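Local coordinates for protein acyl-CoA dehydrogenase FadE3 (Mycobacterium smegmatis, PDB 4IV6) that belongs to the acyl-CoA dehydrogenase family of flavoproteins and binds dihydroflavine-adenine dinucleotide in an assembly of four chains, at residues 259-264 with 289-294; 32-37 with 355-360; 74-79 with 297-302. All coordinates share one frame; numbering follows the deposited sequence.

In the fold
Two of the contacts join the N-terminal and C-terminal helical domains of the acyl-CoA dehydrogenase fold, and the other lies wholly within the C-terminal domain. Along the chain 32-37 and 74-79 come first, then 259-264, 289-294 and 297-302, and last 355-360. Contact 1 thus lies within the span of contact 3, and contact 3 within that of contact 2, the two longer spans tying the start of the chain to its C-terminal helices. Helix 282-310 serves both contacts 1 and 3, whose centres lie about 13 Å apart; both touch the second subunit. Contact 2 is centred about 19 Å from each of the others and meets contact 1 through Tyr-355, which packs on Ala-259 and Ala-260.

Contact 1. Residues 259-264 with 289-294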
loop_
_atom_site.group_PDB
_atom_site.type_symbol
_atom_site.label_atom_id
_atom_site.label_comp_id
_atom_site.label_asym_id
_atom_site.label_seq_id
_atom_site.Cartn_x
_atom_site.Cartn_y
_atom_site.Cartn_z
ATOM N N ALA B 259 -1.039 -20.696 7.023
ATOM C CA ALA B 259 -1.060 -20.885 8.484
ATOM C C ALA B 259 -1.549 -19.616 9.197
ATOM O O ALA B 259 -2.389 -19.681 10.077
ATOM C CB ALA B 259 0.308 -21.300 9.006
ATOM N N ALA B 260 -1.005 -18.462 8.829
ATOM C CA ALA B 260 -1.414 -17.219 9.446
ATOM C C ALA B 260 -2.901 -16.919 9.170
ATOM O O ALA B 260 -3.654 -16.568 10.077
ATOM C CB ALA B 260 -0.539 -16.087 8.938
ATOM N N PHE B 261 -3.311 -17.073 7.917
ATOM C CA PHE B 261 -4.706 -16.881 7.541
ATOM C C PHE B 261 -5.669 -17.830 8.253
ATOM O O PHE B 261 -6.694 -17.386 8.788
ATOM C CB PHE B 261 -4.903 -16.991 6.033
ATOM C CG PHE B 261 -6.333 -16.793 5.614
ATOM C CD1 PHE B 261 -6.924 -15.544 5.762
ATOM C CD2 PHE B 261 -7.086 -17.841 5.144
ATOM C CE1 PHE B 261 -8.257 -15.328 5.405
ATOM C CE2 PHE B 261 -8.419 -17.638 4.777
ATOM C CZ PHE B 261 -9.001 -16.383 4.914
ATOM N N GLU B 262 -5.358 -19.121 8.286
ATOM C CA GLU B 262 -6.205 -20.064 9.035
ATOM C C GLU B 262 -6.396 -19.651 10.498
ATOM O O GLU B 262 -7.531 -19.679 11.010
ATOM C CB GLU B 262 -5.637 -21.493 8.990
ATOM C CG GLU B 262 -5.804 -22.152 7.652
ATOM C CD GLU B 262 -5.065 -23.476 7.530
ATOM O OE1 GLU B 262 -4.749 -24.123 8.530
ATOM O OE2 GLU B 262 -4.786 -23.880 6.410
ATOM N N ASP B 263 -5.303 -19.276 11.175
ATOM C CA ASP B 263 -5.378 -18.889 12.578
ATOM C C ASP B 263 -6.227 -17.639 12.762
ATOM O O ASP B 263 -7.036 -17.557 13.674
ATOM C CB ASP B 263 -3.990 -18.648 13.185
ATOM C CG ASP B 263 -3.230 -19.935 13.462
ATOM O OD1 ASP B 263 -3.769 -21.041 13.164
ATOM O OD2 ASP B 263 -2.068 -19.845 13.958
ATOM N N ALA B 264 -6.033 -16.655 11.897
ATOM C CA ALA B 264 -6.784 -15.416 11.965
ATOM C C ALA B 264 -8.288 -15.651 11.740
ATOM O O ALA B 264 -9.120 -15.128 12.463
ATOM C CB ALA B 264 -6.244 -14.442 10.947
ATOM N N ALA B 289 -11.069 -10.748 4.276
ATOM C CA ALA B 289 -11.373 -10.803 2.851
ATOM C C ALA B 289 -10.131 -10.500 2.010
ATOM O O ALA B 289 -9.866 -11.184 1.027
ATOM C CB ALA B 289 -12.507 -9.845 2.490
ATOM N N ASP B 290 -9.377 -9.479 2.417
ATOM C CA ASP B 290 -8.170 -9.085 1.687
ATOM C C ASP B 290 -7.116 -10.177 1.786
ATOM O O ASP B 290 -6.509 -10.541 0.783
ATOM C CB ASP B 290 -7.622 -7.760 2.190
ATOM C CG ASP B 290 -8.411 -6.596 1.685
ATOM O OD1 ASP B 290 -9.162 -6.770 0.705
ATOM O OD2 ASP B 290 -8.318 -5.506 2.277
ATOM N N MET B 291 -6.943 -10.730 2.982
ATOM C CA MET B 291 -5.988 -11.819 3.216
ATOM C C MET B 291 -6.309 -13.052 2.356
ATOM O O MET B 291 -5.432 -13.628 1.673
ATOM C CB MET B 291 -5.975 -12.204 4.718
ATOM C CG MET B 291 -5.452 -11.103 5.631
ATOM S SD MET B 291 -5.985 -11.284 7.365
ATOM C CE MET B 291 -4.902 -12.571 7.885
ATOM N N GLY B 292 -7.567 -13.474 2.403
ATOM C CA GLY B 292 -7.995 -14.653 1.679
ATOM C C GLY B 292 -7.897 -14.452 0.177
ATOM O O GLY B 292 -7.504 -15.358 -0.559
ATOM N N THR B 293 -8.267 -13.261 -0.277
ATOM C CA THR B 293 -8.197 -12.922 -1.700
ATOM C C THR B 293 -6.737 -12.926 -2.231
ATOM O O THR B 293 -6.454 -13.496 -3.286
ATOM C CB THR B 293 -8.855 -11.546 -1.953
ATOM O OG1 THR B 293 -10.236 -11.606 -1.586
ATOM C CG2 THR B 293 -8.736 -11.143 -3.424
ATOM N N LYS B 294 -5.834 -12.264 -1.517
ATOM C CA LYS B 294 -4.401 -12.261 -1.868
ATOM C C LYS B 294 -3.804 -13.660 -1.819
ATOM O O LYS B 294 -2.995 -14.026 -2.687
ATOM C CB LYS B 294 -3.600 -11.328 -0.948
ATOM C CG LYS B 294 -3.985 -9.875 -1.168
ATOM C CD LYS B 294 -3.107 -8.818 -0.475
ATOM C CE LYS B 294 -2.931 -8.994 1.010
ATOM N NZ LYS B 294 -2.454 -7.686 1.577
#
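Apolar helix-helix packing joins Phe-261 to Met-291 and Gly-292 in the C-terminal helical domain, where helices 234-270 and 282-310 run roughly antiparallel. The axes of the two short segments approach to 10.4 Å at an angle of 148°, and no hydrogen bond crosses between them. The phenyl ring bridges this gap. With CG anti to the backbone N (chi1 -180°), Phe-261 sends its ring out to the backbone of the facing helix. There CA of Gly-292 lies over one face, displaced toward the rim, in a CH-pi contact 4.1 Å from the centroid of the Phe-261 ring. Gly-292 N is 3.6 Å from Phe-261 CE1, so the ring lies directly against main chain.

Met-291 takes the neighbouring place. Its CB comes to 3.6 Å from Phe-261 CD1 in an oblique approach, while the rest of the chain runs past the ring and bends at its last torsion (chi3 77°). That bend sets the terminal methyl, CE of Met-291, 3.8 Å from CB of Ala-264, one turn beyond Phe-261. All four touching residues are buried. Helix 316-340 adds to the enclosure through Ala-337, which meets Ala-264, and Asp-336, which meets Met-291; Leu-380 of the second subunit packs on Phe-261. The side chain of Ala-264 is about 9 Å from a bound dihydroflavine-adenine dinucleotide. Antiparallel neighbouring helices packed through apolar side chains, as here, form the C-terminal helical bundle of the acyl-CoA dehydrogenase fold.

Contact 2. Residues 32-37 with 355-360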
loop_
_atom_site.group_PDB
_atom_site.type_symbol
_atom_site.label_atom_id
_atom_site.label_comp_id
_atom_site.label_asym_id
_atom_site.label_seq_id
_atom_site.Cartn_x
_atom_site.Cartn_y
_atom_site.Cartn_z
ATOM N N GLU B 32 7.751 -25.559 21.342
ATOM C CA GLU B 32 8.844 -25.838 22.255
ATOM C C GLU B 32 10.158 -25.918 21.489
ATOM O O GLU B 32 11.155 -25.339 21.902
ATOM C CB GLU B 32 8.590 -27.134 23.033
ATOM N N LEU B 33 10.173 -26.631 20.377
ATOM C CA LEU B 33 11.404 -26.785 19.622
ATOM C C LEU B 33 11.876 -25.432 19.075
ATOM O O LEU B 33 13.025 -25.084 19.273
ATOM C CB LEU B 33 11.219 -27.750 18.449
ATOM C CG LEU B 33 10.869 -29.226 18.737
ATOM C CD1 LEU B 33 10.447 -29.887 17.445
ATOM C CD2 LEU B 33 12.021 -29.994 19.382
ATOM N N GLU B 34 10.964 -24.695 18.416
ATOM C CA GLU B 34 11.276 -23.432 17.675
ATOM C C GLU B 34 11.734 -22.396 18.665
ATOM O O GLU B 34 12.734 -21.716 18.427
ATOM C CB GLU B 34 10.056 -22.910 16.889
ATOM C CG GLU B 34 10.303 -21.816 15.822
ATOM C CD GLU B 34 10.385 -20.411 16.374
ATOM O OE1 GLU B 34 9.881 -20.142 17.475
ATOM O OE2 GLU B 34 10.941 -19.528 15.675
ATOM N N HIS B 35 11.022 -22.302 19.786
ATOM C CA HIS B 35 11.396 -21.363 20.840
ATOM C C HIS B 35 12.801 -21.697 21.366
ATOM O O HIS B 35 13.584 -20.794 21.634
ATOM C CB HIS B 35 10.372 -21.334 21.988
ATOM C CG HIS B 35 10.826 -20.539 23.184
ATOM N ND1 HIS B 35 11.355 -21.123 24.319
ATOM C CD2 HIS B 35 10.853 -19.202 23.405
ATOM C CE1 HIS B 35 11.672 -20.183 25.193
ATOM N NE2 HIS B 35 11.382 -19.009 24.663
ATOM N N ALA B 36 13.132 -22.976 21.473
ATOM C CA ALA B 36 14.451 -23.386 22.041
ATOM C C ALA B 36 15.563 -23.516 20.988
ATOM O O ALA B 36 16.675 -23.899 21.299
ATOM C CB ALA B 36 14.314 -24.690 22.811
ATOM N N ASN B 37 15.252 -23.203 19.739
ATOM C CA ASN B 37 16.173 -23.406 18.614
ATOM C C ASN B 37 16.719 -24.831 18.552
ATOM O O ASN B 37 17.883 -25.031 18.242
ATOM C CB ASN B 37 17.326 -22.394 18.654
ATOM C CG ASN B 37 18.067 -22.306 17.333
ATOM O OD1 ASN B 37 17.470 -22.382 16.268
ATOM N ND2 ASN B 37 19.370 -22.135 17.400
ATOM N N TYR B 355 4.830 -16.758 12.623
ATOM C CA TYR B 355 4.698 -16.540 11.179
ATOM C C TYR B 355 5.243 -15.175 10.792
ATOM O O TYR B 355 5.839 -15.025 9.738
ATOM C CB TYR B 355 3.259 -16.706 10.675
ATOM C CG TYR B 355 2.526 -17.893 11.248
ATOM C CD1 TYR B 355 3.113 -19.151 11.318
ATOM C CD2 TYR B 355 1.209 -17.752 11.696
ATOM C CE1 TYR B 355 2.422 -20.234 11.850
ATOM C CE2 TYR B 355 0.524 -18.821 12.229
ATOM C CZ TYR B 355 1.122 -20.046 12.291
ATOM O OH TYR B 355 0.381 -21.082 12.783
ATOM N N PHE B 356 4.997 -14.188 11.644
ATOM C CA PHE B 356 5.455 -12.821 11.439
ATOM C C PHE B 356 6.996 -12.781 11.413
ATOM O O PHE B 356 7.583 -12.092 10.603
ATOM C CB PHE B 356 4.879 -11.932 12.557
ATOM C CG PHE B 356 5.324 -10.496 12.529
ATOM C CD1 PHE B 356 4.712 -9.574 11.690
ATOM C CD2 PHE B 356 6.314 -10.038 13.386
ATOM C CE1 PHE B 356 5.113 -8.233 11.693
ATOM C CE2 PHE B 356 6.705 -8.710 13.384
ATOM C CZ PHE B 356 6.101 -7.813 12.546
ATOM N N ARG B 357 7.637 -13.537 12.296
ATOM C CA ARG B 357 9.103 -13.590 12.340
ATOM C C ARG B 357 9.683 -14.403 11.179
ATOM O O ARG B 357 10.792 -14.155 10.770
ATOM C CB ARG B 357 9.578 -14.222 13.665
ATOM C CG ARG B 357 9.457 -13.354 14.899
ATOM C CD ARG B 357 10.121 -14.023 16.080
ATOM N NE ARG B 357 9.378 -15.192 16.537
ATOM C CZ ARG B 357 9.710 -16.464 16.335
ATOM N NH1 ARG B 357 10.826 -16.801 15.711
ATOM N NH2 ARG B 357 8.940 -17.422 16.836
ATOM N N ASP B 358 8.937 -15.389 10.681
ATOM C CA ASP B 358 9.424 -16.264 9.609
ATOM C C ASP B 358 9.284 -15.636 8.205
ATOM O O ASP B 358 10.118 -15.847 7.337
ATOM C CB ASP B 358 8.712 -17.605 9.638
ATOM C CG ASP B 358 9.266 -18.546 10.718
ATOM O OD1 ASP B 358 10.330 -18.233 11.311
ATOM O OD2 ASP B 358 8.636 -19.591 10.957
ATOM N N ALA B 359 8.247 -14.835 8.008
ATOM C CA ALA B 359 7.915 -14.314 6.684
ATOM C C ALA B 359 9.006 -13.470 6.000
ATOM O O ALA B 359 9.239 -13.651 4.808
ATOM C CB ALA B 359 6.577 -13.548 6.741
ATOM N N PRO B 360 9.704 -12.611 6.740
ATOM C CA PRO B 360 10.766 -11.839 6.121
ATOM C C PRO B 360 11.909 -12.665 5.528
ATOM O O PRO B 360 12.585 -12.189 4.596
ATOM C CB PRO B 360 11.266 -10.932 7.253
ATOM C CG PRO B 360 10.186 -10.923 8.259
ATOM C CD PRO B 360 9.520 -12.244 8.155
HETATM O O HOH W 1 11.110 -20.255 13.053
#
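A buried interdomain salt bridge between Glu-34 and Arg-357 ties the N-terminal helical domain of the acyl-CoA dehydrogenase fold to helix 352-364 of the C-terminal domain. The two side chains extend from opposite directions to span a wide gap, for even the nearest alpha carbons, those of Glu-34 and Asp-358, are 10.9 Å apart. Glu-34 lies in the last turn of helix 30-35, which a Schellman motif closes, Asn-37 N bonding back to Glu-34 O. Its chain turns at chi2 (-82°), while that of Arg-357 bends at chi3.

The guanidinium grips the carboxylate end-on, each terminal nitrogen serving a different oxygen. NH1 of Arg-357 donates to the syn lone pair of Glu-34 OE2 at 2.7 Å, and this oxygen lies in the guanidinium plane. The second bond, from Arg-357 NH2 to Glu-34 OE1, is 2.9 Å long and less straight. The two flat groups are twisted 35° apart, and NH2 meets OE1 on its syn side but out of the carboxylate plane.

Further bonds fix the arginine's orientation: NE forms a salt bridge with Glu-353, and NH1 also donates to the backbone O of Leu-204. The backbone O of Arg-357 is hydrogen-bonded to Tyr-346 OH of the third subunit, placing this junction beside a subunit interface. Asp-358 brings a second carboxylate close to Glu-34, but a water lies between them and the arginine probably offsets part of the negative charge. That water donates to both acids, at 2.7 Å to Glu-34 OE2 and 2.8 Å to Asp-358 OD1, an oxygen that also accepts from the backbone N of Tyr-206.

Contact 3. Residues 74-79 with 297-302; sequences VAEELA and AARSLL
The carboxylate of Glu-76 meets the guanidinium of Arg-299 at its edge, with Glu-76 CD in the guanidinium plane and the two flat groups turned 42° against each other. This salt bridge links helix 68-81 of the N-terminal helical domain to helix 282-310 of the C-terminal bundle in the acyl-CoA dehydrogenase fold. The grip is side-on, through NE and one terminal nitrogen. Arg-299 NE donates to Glu-76 OE2 at 2.8 Å in a fairly straight bond (161°), and the oxygen stays close to the guanidinium plane. The companion bond, from Arg-299 NH2 to Glu-76 OE1, measures 2.9 Å and is more bent. Both carboxylate oxygens are approached on their syn sides.

Glu-76 is extended from CB to CD, reaching straight across the gap between helices, whereas the arginine chain bends at chi3 (77°) and presents the NE side of its head. The side chains cross at about a right angle, and OE2 of Glu-76 also lies 3.6 Å from Arg-299 CD. Arg-299 packs on Ile-388 of the second subunit. Helix 234-270 supplies further partners for the buried acid: Arg-258 NH1 forms salt bridges with Glu-76 OE1 and with Glu-77, and Thr-254 OG1 is hydrogen-bonded to Glu-76 OE2, so that this one oxygen is held by both Arg-299 NE and Thr-254 OG1.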
loop_
_atom_site.group_PDB
_atom_site.type_symbol
_atom_site.label_atom_id
_atom_site.label_comp_id
_atom_site.label_asym_id
_atom_site.label_seq_id
_atom_site.Cartn_x
_atom_site.Cartn_y
_atom_site.Cartn_z
ATOM N N VAL B 74 3.667 -30.031 -1.594
ATOM C CA VAL B 74 4.348 -30.694 -0.459
ATOM C C VAL B 74 5.137 -29.661 0.329
ATOM O O VAL B 74 5.079 -29.614 1.565
ATOM C CB VAL B 74 5.275 -31.838 -0.909
ATOM C CG1 VAL B 74 6.137 -32.329 0.241
ATOM C CG2 VAL B 74 4.476 -32.986 -1.480
ATOM N N ALA B 75 5.860 -28.817 -0.387
ATOM C CA ALA B 75 6.648 -27.766 0.267
ATOM C C ALA B 75 5.740 -26.793 1.038
ATOM O O ALA B 75 6.039 -26.401 2.171
ATOM C CB ALA B 75 7.496 -27.037 -0.765
ATOM N N GLU B 76 4.585 -26.481 0.464
ATOM C CA GLU B 76 3.644 -25.578 1.091
ATOM C C GLU B 76 3.081 -26.200 2.388
ATOM O O GLU B 76 2.975 -25.519 3.391
ATOM C CB GLU B 76 2.517 -25.241 0.120
ATOM C CG GLU B 76 1.425 -24.357 0.719
ATOM C CD GLU B 76 0.252 -24.149 -0.217
ATOM O OE1 GLU B 76 -0.593 -25.065 -0.281
ATOM O OE2 GLU B 76 0.169 -23.058 -0.847
ATOM N N GLU B 77 2.744 -27.493 2.357
ATOM C CA GLU B 77 2.208 -28.167 3.527
ATOM C C GLU B 77 3.205 -28.155 4.652
ATOM O O GLU B 77 2.850 -27.880 5.799
ATOM C CB GLU B 77 1.839 -29.616 3.244
ATOM C CG GLU B 77 0.586 -29.825 2.412
ATOM C CD GLU B 77 -0.699 -29.268 3.006
ATOM O OE1 GLU B 77 -0.868 -29.141 4.262
ATOM O OE2 GLU B 77 -1.547 -28.932 2.151
ATOM N N LEU B 78 4.450 -28.478 4.326
ATOM C CA LEU B 78 5.527 -28.462 5.308
ATOM C C LEU B 78 5.656 -27.097 5.945
ATOM O O LEU B 78 5.700 -26.982 7.189
ATOM C CB LEU B 78 6.843 -28.864 4.657
ATOM C CG LEU B 78 7.038 -30.332 4.345
ATOM C CD1 LEU B 78 8.335 -30.503 3.610
ATOM C CD2 LEU B 78 7.057 -31.150 5.620
ATOM N N ALA B 79 5.694 -26.062 5.096
ATOM C CA ALA B 79 5.881 -24.676 5.577
ATOM C C ALA B 79 4.728 -24.152 6.386
ATOM O O ALA B 79 4.935 -23.373 7.328
ATOM C CB ALA B 79 6.195 -23.727 4.433
ATOM N N ALA B 297 -4.899 -15.473 -4.830
ATOM C CA ALA B 297 -4.106 -14.965 -5.978
ATOM C C ALA B 297 -2.716 -15.588 -6.016
ATOM O O ALA B 297 -2.229 -16.030 -7.061
ATOM C CB ALA B 297 -4.006 -13.433 -5.933
ATOM N N ALA B 298 -2.075 -15.639 -4.857
ATOM C CA ALA B 298 -0.713 -16.118 -4.773
ATOM C C ALA B 298 -0.619 -17.594 -5.050
ATOM O O ALA B 298 0.316 -18.039 -5.761
ATOM C CB ALA B 298 -0.134 -15.772 -3.423
ATOM N N ARG B 299 -1.577 -18.382 -4.530
ATOM C CA ARG B 299 -1.549 -19.823 -4.809
ATOM C C ARG B 299 -1.876 -20.093 -6.288
ATOM O O ARG B 299 -1.305 -20.994 -6.896
ATOM C CB ARG B 299 -2.490 -20.595 -3.883
ATOM C CG ARG B 299 -2.125 -20.499 -2.396
ATOM C CD ARG B 299 -2.987 -21.460 -1.575
ATOM N NE ARG B 299 -2.482 -22.807 -1.745
ATOM C CZ ARG B 299 -3.035 -23.791 -2.461
ATOM N NH1 ARG B 299 -4.173 -23.613 -3.094
ATOM N NH2 ARG B 299 -2.420 -24.982 -2.531
ATOM N N SER B 300 -2.779 -19.300 -6.870
ATOM C CA SER B 300 -3.137 -19.478 -8.274
ATOM C C SER B 300 -1.936 -19.225 -9.168
ATOM O O SER B 300 -1.638 -20.011 -10.089
ATOM C CB SER B 300 -4.294 -18.573 -8.702
ATOM O OG SER B 300 -5.499 -18.889 -8.016
ATOM N N LEU B 301 -1.213 -18.155 -8.870
ATOM C CA LEU B 301 0.009 -17.827 -9.590
ATOM C C LEU B 301 1.063 -18.954 -9.452
ATOM O O LEU B 301 1.597 -19.453 -10.452
ATOM C CB LEU B 301 0.550 -16.462 -9.117
ATOM C CG LEU B 301 1.616 -15.751 -9.970
ATOM C CD1 LEU B 301 1.934 -14.382 -9.371
ATOM C CD2 LEU B 301 2.886 -16.549 -10.057
ATOM N N LEU B 302 1.292 -19.391 -8.222
ATOM C CA LEU B 302 2.215 -20.485 -7.933
ATOM C C LEU B 302 1.905 -21.778 -8.719
ATOM O O LEU B 302 2.800 -22.381 -9.331
ATOM C CB LEU B 302 2.249 -20.750 -6.431
ATOM C CG LEU B 302 3.048 -21.970 -5.969
ATOM C CD1 LEU B 302 4.515 -21.831 -6.291
ATOM C CD2 LEU B 302 2.821 -22.200 -4.479
#